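Local coordinates for Rho guanine nucleotide exchange factor 3 (Mus musculus, PDB 2Z0Q), which acts as a guanine nucleotide exchange factor for the small GTPases RhoA and RhoB, here represented by its DH-PH portion, at residues N304-R312 against H324-K334. Numbering follows the deposited sequence.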
ATOM      1  N   ASN A 304      -8.119  10.536  27.096  1.00 46.86           N
ATOM      2  CA  ASN A 304      -8.891   9.479  26.461  1.00 43.99           C
ATOM      3  C   ASN A 304      -8.171   8.920  25.256  1.00 40.98           C
ATOM      4  O   ASN A 304      -8.216   7.704  25.003  1.00 40.13           O
ATOM      5  CB  ASN A 304     -10.281   9.994  26.068  1.00 46.69           C
ATOM      6  CG  ASN A 304     -11.323   9.743  27.156  1.00 49.53           C
ATOM      7  OD1 ASN A 304     -11.100  10.046  28.339  1.00 50.64           O
ATOM      8  ND2 ASN A 304     -12.466   9.183  26.761  1.00 50.18           N
ATOM      9  N   GLU A 305      -7.506   9.796  24.504  1.00 36.33           N
ATOM     10  CA  GLU A 305      -6.773   9.324  23.341  1.00 33.17           C
ATOM     11  C   GLU A 305      -5.609   8.444  23.811  1.00 27.87           C
ATOM     12  O   GLU A 305      -5.311   7.454  23.185  1.00 24.81           O
ATOM     13  CB  GLU A 305      -6.239  10.501  22.513  1.00 36.21           C
ATOM     14  CG  GLU A 305      -7.326  11.399  21.902  1.00 40.46           C
ATOM     15  CD  GLU A 305      -6.762  12.721  21.344  1.00 43.61           C
ATOM     16  OE1 GLU A 305      -5.870  12.667  20.472  1.00 46.13           O
ATOM     17  OE2 GLU A 305      -7.214  13.809  21.772  1.00 45.49           O
ATOM     18  N   ARG A 306      -4.971   8.806  24.922  1.00 26.78           N
ATOM     19  CA  ARG A 306      -3.823   8.032  25.425  1.00 25.03           C
ATOM     20  C   ARG A 306      -4.119   6.593  25.859  1.00 22.75           C
ATOM     21  O   ARG A 306      -3.213   5.771  25.864  1.00 20.18           O
ATOM     22  CB  ARG A 306      -3.162   8.735  26.608  1.00 26.64           C
ATOM     23  CG  ARG A 306      -2.424  10.002  26.241  1.00 31.26           C
ATOM     24  CD  ARG A 306      -1.833  10.654  27.465  1.00 34.65           C
ATOM     25  NE  ARG A 306      -1.337  11.987  27.148  1.00 38.44           N
ATOM     26  CZ  ARG A 306      -0.283  12.228  26.369  1.00 40.70           C
ATOM     27  NH1 ARG A 306       0.389  11.211  25.836  1.00 40.65           N
ATOM     28  NH2 ARG A 306       0.089  13.485  26.102  1.00 40.90           N
ATOM     29  N   VAL A 307      -5.364   6.296  26.245  1.00 21.40           N
ATOM     30  CA  VAL A 307      -5.689   4.942  26.704  1.00 21.27           C
ATOM     31  C   VAL A 307      -6.653   4.173  25.814  1.00 20.84           C
ATOM     32  O   VAL A 307      -7.218   3.171  26.237  1.00 21.67           O
ATOM     33  CB  VAL A 307      -6.243   4.964  28.138  1.00 19.86           C
ATOM     34  CG1 VAL A 307      -5.212   5.569  29.055  1.00 19.36           C
ATOM     35  CG2 VAL A 307      -7.546   5.805  28.196  1.00 22.05           C
ATOM     36  N   LYS A 308      -6.854   4.613  24.572  1.00 21.93           N
ATOM     37  CA  LYS A 308      -7.779   3.866  23.725  1.00 21.48           C
ATOM     38  C   LYS A 308      -7.058   3.060  22.630  1.00 19.50           C
ATOM     39  O   LYS A 308      -5.890   3.284  22.359  1.00 20.56           O
ATOM     40  CB  LYS A 308      -8.808   4.810  23.086  1.00 26.04           C
ATOM     41  CG  LYS A 308      -8.298   5.625  21.930  1.00 31.48           C
ATOM     42  CD  LYS A 308      -9.412   6.541  21.367  1.00 36.59           C
ATOM     43  CE  LYS A 308     -10.070   7.353  22.484  1.00 38.35           C
ATOM     44  NZ  LYS A 308     -10.831   8.549  21.965  1.00 43.96           N
ATOM     45  N   ASN A 309      -7.769   2.109  22.045  1.00 17.94           N
ATOM     46  CA  ASN A 309      -7.273   1.290  20.943  1.00 18.45           C
ATOM     47  C   ASN A 309      -6.048   0.422  21.273  1.00 17.74           C
ATOM     48  O   ASN A 309      -5.177   0.270  20.450  1.00 16.01           O
ATOM     49  CB  ASN A 309      -6.964   2.180  19.737  1.00 20.03           C
ATOM     50  CG  ASN A 309      -8.222   2.890  19.222  1.00 24.16           C
ATOM     51  OD1 ASN A 309      -8.170   3.987  18.678  1.00 28.00           O
ATOM     52  ND2 ASN A 309      -9.349   2.255  19.424  1.00 23.30           N
ATOM     53  N   PHE A 310      -6.036  -0.187  22.456  1.00 16.83           N
ATOM     54  CA  PHE A 310      -4.933  -1.052  22.867  1.00 16.11           C
ATOM     55  C   PHE A 310      -5.286  -2.530  22.803  1.00 16.42           C
ATOM     56  O   PHE A 310      -6.455  -2.916  22.850  1.00 15.66           O
ATOM     57  CB  PHE A 310      -4.540  -0.771  24.335  1.00 17.24           C
ATOM     58  CG  PHE A 310      -3.488   0.277  24.514  1.00 16.57           C
ATOM     59  CD1 PHE A 310      -3.833   1.630  24.658  1.00 15.54           C
ATOM     60  CD2 PHE A 310      -2.148  -0.087  24.590  1.00 14.87           C
ATOM     61  CE1 PHE A 310      -2.850   2.597  24.874  1.00 16.48           C
ATOM     62  CE2 PHE A 310      -1.172   0.851  24.803  1.00 16.58           C
ATOM     63  CZ  PHE A 310      -1.513   2.213  24.949  1.00 18.90           C
ATOM     64  N   PHE A 311      -4.263  -3.368  22.661  1.00 15.65           N
ATOM     65  CA  PHE A 311      -4.472  -4.821  22.760  1.00 14.56           C
ATOM     66  C   PHE A 311      -3.199  -5.363  23.386  1.00 15.79           C
ATOM     67  O   PHE A 311      -2.182  -4.675  23.406  1.00 14.95           O
ATOM     68  CB  PHE A 311      -4.814  -5.492  21.413  1.00 14.64           C
ATOM     69  CG  PHE A 311      -3.759  -5.339  20.349  1.00 14.54           C
ATOM     70  CD1 PHE A 311      -2.794  -6.300  20.174  1.00 16.56           C
ATOM     71  CD2 PHE A 311      -3.767  -4.227  19.506  1.00 17.15           C
ATOM     72  CE1 PHE A 311      -1.827  -6.176  19.148  1.00 17.50           C
ATOM     73  CE2 PHE A 311      -2.817  -4.096  18.488  1.00 16.76           C
ATOM     74  CZ  PHE A 311      -1.867  -5.050  18.303  1.00 16.61           C
ATOM     75  N   ARG A 312      -3.278  -6.567  23.926  1.00 15.73           N
ATOM     76  CA  ARG A 312      -2.135  -7.164  24.592  1.00 15.99           C
ATOM     77  C   ARG A 312      -1.648  -8.425  23.898  1.00 16.17           C
ATOM     78  O   ARG A 312      -2.414  -9.263  23.468  1.00 16.42           O
ATOM     79  CB  ARG A 312      -2.507  -7.511  26.052  1.00 15.38           C
ATOM     80  CG  ARG A 312      -1.304  -7.971  26.930  1.00 17.65           C
ATOM     81  CD  ARG A 312      -1.702  -8.357  28.376  1.00 15.83           C
ATOM     82  NE  ARG A 312      -2.810  -7.631  29.033  1.00 22.71           N
ATOM     83  CZ  ARG A 312      -2.701  -6.496  29.716  1.00 23.10           C
ATOM     84  NH1 ARG A 312      -1.551  -5.863  29.854  1.00 29.16           N
ATOM     85  NH2 ARG A 312      -3.730  -6.047  30.373  1.00 23.48           N
ATOM     86  N   HIS A 324       3.246  -7.325  26.098  1.00 15.25           N
ATOM     87  CA  HIS A 324       3.244  -6.002  25.465  1.00 15.37           C
ATOM     88  C   HIS A 324       1.818  -5.473  25.333  1.00 14.06           C
ATOM     89  O   HIS A 324       0.938  -6.206  24.886  1.00 14.88           O
ATOM     90  CB  HIS A 324       3.814  -6.127  24.057  1.00 14.74           C
ATOM     91  CG  HIS A 324       5.197  -6.675  24.024  1.00 15.73           C
ATOM     92  ND1 HIS A 324       6.310  -5.897  24.255  1.00 17.67           N
ATOM     93  CD2 HIS A 324       5.645  -7.939  23.848  1.00 15.09           C
ATOM     94  CE1 HIS A 324       7.388  -6.665  24.219  1.00 17.51           C
ATOM     95  NE2 HIS A 324       7.009  -7.909  23.975  1.00 15.82           N
ATOM     96  N   SER A 325       1.595  -4.231  25.746  1.00 14.06           N
ATOM     97  CA  SER A 325       0.286  -3.562  25.601  1.00 14.71           C
ATOM     98  C   SER A 325       0.587  -2.581  24.474  1.00 15.07           C
ATOM     99  O   SER A 325       1.382  -1.682  24.661  1.00 13.50           O
ATOM    100  CB  SER A 325      -0.079  -2.829  26.898  1.00 16.54           C
ATOM    101  OG  SER A 325      -0.374  -3.805  27.876  1.00 18.04           O
ATOM    102  N   LEU A 326      -0.060  -2.783  23.329  1.00 13.20           N
ATOM    103  CA  LEU A 326       0.242  -2.038  22.114  1.00 15.46           C
ATOM    104  C   LEU A 326      -0.970  -1.223  21.663  1.00 16.62           C
ATOM    105  O   LEU A 326      -2.076  -1.736  21.691  1.00 15.60           O
ATOM    106  CB  LEU A 326       0.632  -3.055  21.022  1.00 15.20           C
ATOM    107  CG  LEU A 326       1.832  -3.959  21.318  1.00 16.97           C
ATOM    108  CD1 LEU A 326       2.027  -4.975  20.178  1.00 18.02           C
ATOM    109  CD2 LEU A 326       3.097  -3.083  21.447  1.00 17.91           C
ATOM    110  N   GLN A 327      -0.736   0.003  21.205  1.00 16.02           N
ATOM    111  CA  GLN A 327      -1.810   0.907  20.789  1.00 17.31           C
ATOM    112  C   GLN A 327      -1.804   1.132  19.291  1.00 17.42           C
ATOM    113  O   GLN A 327      -0.780   1.535  18.735  1.00 17.75           O
ATOM    114  CB  GLN A 327      -1.676   2.277  21.477  1.00 17.78           C
ATOM    115  CG  GLN A 327      -2.808   3.245  21.091  1.00 17.95           C
ATOM    116  CD  GLN A 327      -2.642   4.603  21.735  1.00 18.12           C
ATOM    117  OE1 GLN A 327      -1.582   5.218  21.609  1.00 18.49           O
ATOM    118  NE2 GLN A 327      -3.677   5.082  22.422  1.00 18.52           N
ATOM    119  N   ALA A 328      -2.943   0.838  18.653  1.00 17.52           N
ATOM    120  CA  ALA A 328      -3.090   1.018  17.208  1.00 18.26           C
ATOM    121  C   ALA A 328      -3.407   2.470  16.913  1.00 20.63           C
ATOM    122  O   ALA A 328      -3.707   3.260  17.806  1.00 19.82           O
ATOM    123  CB  ALA A 328      -4.196   0.101  16.655  1.00 19.43           C
ATOM    124  N   ASN A 329      -3.362   2.810  15.627  1.00 24.18           N
ATOM    125  CA  ASN A 329      -3.559   4.171  15.180  1.00 28.48           C
ATOM    126  C   ASN A 329      -4.981   4.710  15.327  1.00 27.96           C
ATOM    127  O   ASN A 329      -5.167   5.905  15.541  1.00 29.71           O
ATOM    128  CB  ASN A 329      -3.042   4.256  13.732  1.00 31.31           C
ATOM    129  CG  ASN A 329      -1.613   3.685  13.590  1.00 36.11           C
ATOM    130  OD1 ASN A 329      -1.331   2.912  12.667  1.00 39.69           O
ATOM    131  ND2 ASN A 329      -0.709   4.069  14.505  1.00 36.63           N
ATOM    132  N   ASP A 330      -5.971   3.826  15.232  1.00 27.27           N
ATOM    133  CA  ASP A 330      -7.383   4.191  15.370  1.00 26.76           C
ATOM    134  C   ASP A 330      -8.182   2.893  15.555  1.00 26.57           C
ATOM    135  O   ASP A 330      -7.621   1.793  15.542  1.00 24.52           O
ATOM    136  CB  ASP A 330      -7.892   4.915  14.109  1.00 29.35           C
ATOM    137  CG  ASP A 330      -7.510   4.182  12.843  1.00 30.36           C
ATOM    138  OD1 ASP A 330      -7.701   2.965  12.776  1.00 31.08           O
ATOM    139  OD2 ASP A 330      -7.009   4.823  11.893  1.00 37.31           O
ATOM    140  N   THR A 331      -9.497   3.016  15.702  1.00 27.33           N
ATOM    141  CA  THR A 331     -10.333   1.837  15.896  1.00 27.16           C
ATOM    142  C   THR A 331     -10.206   0.840  14.762  1.00 24.63           C
ATOM    143  O   THR A 331     -10.126  -0.348  14.981  1.00 23.61           O
ATOM    144  CB  THR A 331     -11.822   2.218  16.072  1.00 29.12           C
ATOM    145  OG1 THR A 331     -11.948   3.174  17.132  1.00 30.64           O
ATOM    146  CG2 THR A 331     -12.626   0.997  16.432  1.00 31.30           C
ATOM    147  N   PHE A 332     -10.176   1.320  13.530  1.00 25.49           N
ATOM    148  CA  PHE A 332     -10.058   0.425  12.391  1.00 23.73           C
ATOM    149  C   PHE A 332      -8.732  -0.338  12.363  1.00 23.12           C
ATOM    150  O   PHE A 332      -8.697  -1.553  12.118  1.00 21.87           O
ATOM    151  CB  PHE A 332     -10.234   1.250  11.098  1.00 26.15           C
ATOM    152  CG  PHE A 332      -9.989   0.475   9.844  1.00 28.31           C
ATOM    153  CD1 PHE A 332     -10.823  -0.578   9.479  1.00 30.72           C
ATOM    154  CD2 PHE A 332      -8.916   0.792   9.025  1.00 30.28           C
ATOM    155  CE1 PHE A 332     -10.595  -1.313   8.321  1.00 29.90           C
ATOM    156  CE2 PHE A 332      -8.670   0.079   7.874  1.00 31.71           C
ATOM    157  CZ  PHE A 332      -9.516  -0.988   7.512  1.00 32.85           C
ATOM    158  N   ASN A 333      -7.637   0.374  12.629  1.00 21.51           N
ATOM    159  CA  ASN A 333      -6.320  -0.266  12.636  1.00 22.11           C
ATOM    160  C   ASN A 333      -6.224  -1.312  13.760  1.00 19.07           C
ATOM    161  O   ASN A 333      -5.571  -2.334  13.597  1.00 18.89           O
ATOM    162  CB  ASN A 333      -5.205   0.784  12.810  1.00 21.28           C
ATOM    163  CG  ASN A 333      -3.802   0.206  12.574  1.00 25.36           C
ATOM    164  OD1 ASN A 333      -3.553  -0.488  11.575  1.00 27.38           O
ATOM    165  ND2 ASN A 333      -2.876   0.493  13.485  1.00 20.54           N
ATOM    166  N   LYS A 334      -6.854  -1.040  14.900  1.00 20.74           N
ATOM    167  CA  LYS A 334      -6.820  -2.018  15.998  1.00 18.19           C
ATOM    168  C   LYS A 334      -7.521  -3.303  15.562  1.00 18.80           C
ATOM    169  O   LYS A 334      -6.995  -4.407  15.740  1.00 16.59           O
ATOM    170  CB  LYS A 334      -7.488  -1.469  17.266  1.00 19.67           C
ATOM    171  CG  LYS A 334      -7.754  -2.628  18.293  1.00 16.45           C
ATOM    172  CD  LYS A 334      -8.078  -2.096  19.689  1.00 17.64           C
ATOM    173  CE  LYS A 334      -8.783  -3.198  20.530  1.00 17.06           C
ATOM    174  NZ  LYS A 334      -8.996  -2.704  21.926  1.00 17.71           N
TER
HETATM  175  O   HOH W   1      -0.748   6.186  24.772  1.00 33.48           O
HETATM  176  O   HOH W   2     -11.670   3.360  20.571  1.00 24.33           O
HETATM  177  O   HOH W   3      -5.575   5.254  18.609  1.00 27.70           O
HETATM  178  O   HOH W   4     -10.440   5.859  17.806  1.00 38.57           O
HETATM  179  O   HOH W   5       1.028  -6.103  28.886  1.00 19.33           O
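Gln327 reaches across to 304-312 and lays its amide nitrogen NE2 on two backbone carbonyls: Lys308 O, at 2.9 Å, lies in the amide plane and takes a nearly straight bond (167°), whereas Glu305 O receives a weak, bent one. With CG anti to the backbone N (chi1 -179°) and the chain extended beyond it, glutamine is long enough to reach a carbonyl near the end of helix 303-306 and one in the loop after it. Its OE1 accepts weakly from water 1, which also donates to Arg306 O. On the way, Gln327 CB sits over the centre of the Phe310 ring, a CH-pi contact 3.5 Å from the centroid. Were Phe310 an alanine, Gln327 CB would lose this ring face, and the amide is likely to swing more freely off the two carbonyls. The strands form the antiparallel hairpin that leads into the C-terminal helix of the PH domain. Phe311 and Leu326 are its hydrogen-bonded pair, N to O both ways; large apolar side chains suit their face, where both pack on Leu238 and Phe311 also meets Leu338 and Ile341. Water 5 accepts from Arg312 NH1 (2.8 Å) and is shared with Ser325 OG. Just beyond the paired residues, Ala328 N donates to Asn309 O (2.9 Å). Asparagine tolerates the left-handed backbone here (phi 62°); Asp288 takes its N-H, and waters 3 and 4 link OD1 to Ala328 O and Thr331 OG1. The extended Lys334 brings NZ to Phe310 O at 2.7 Å, its charge also met by Asp285, while Asp330 OD1 caps the helix by accepting from Asn333 N.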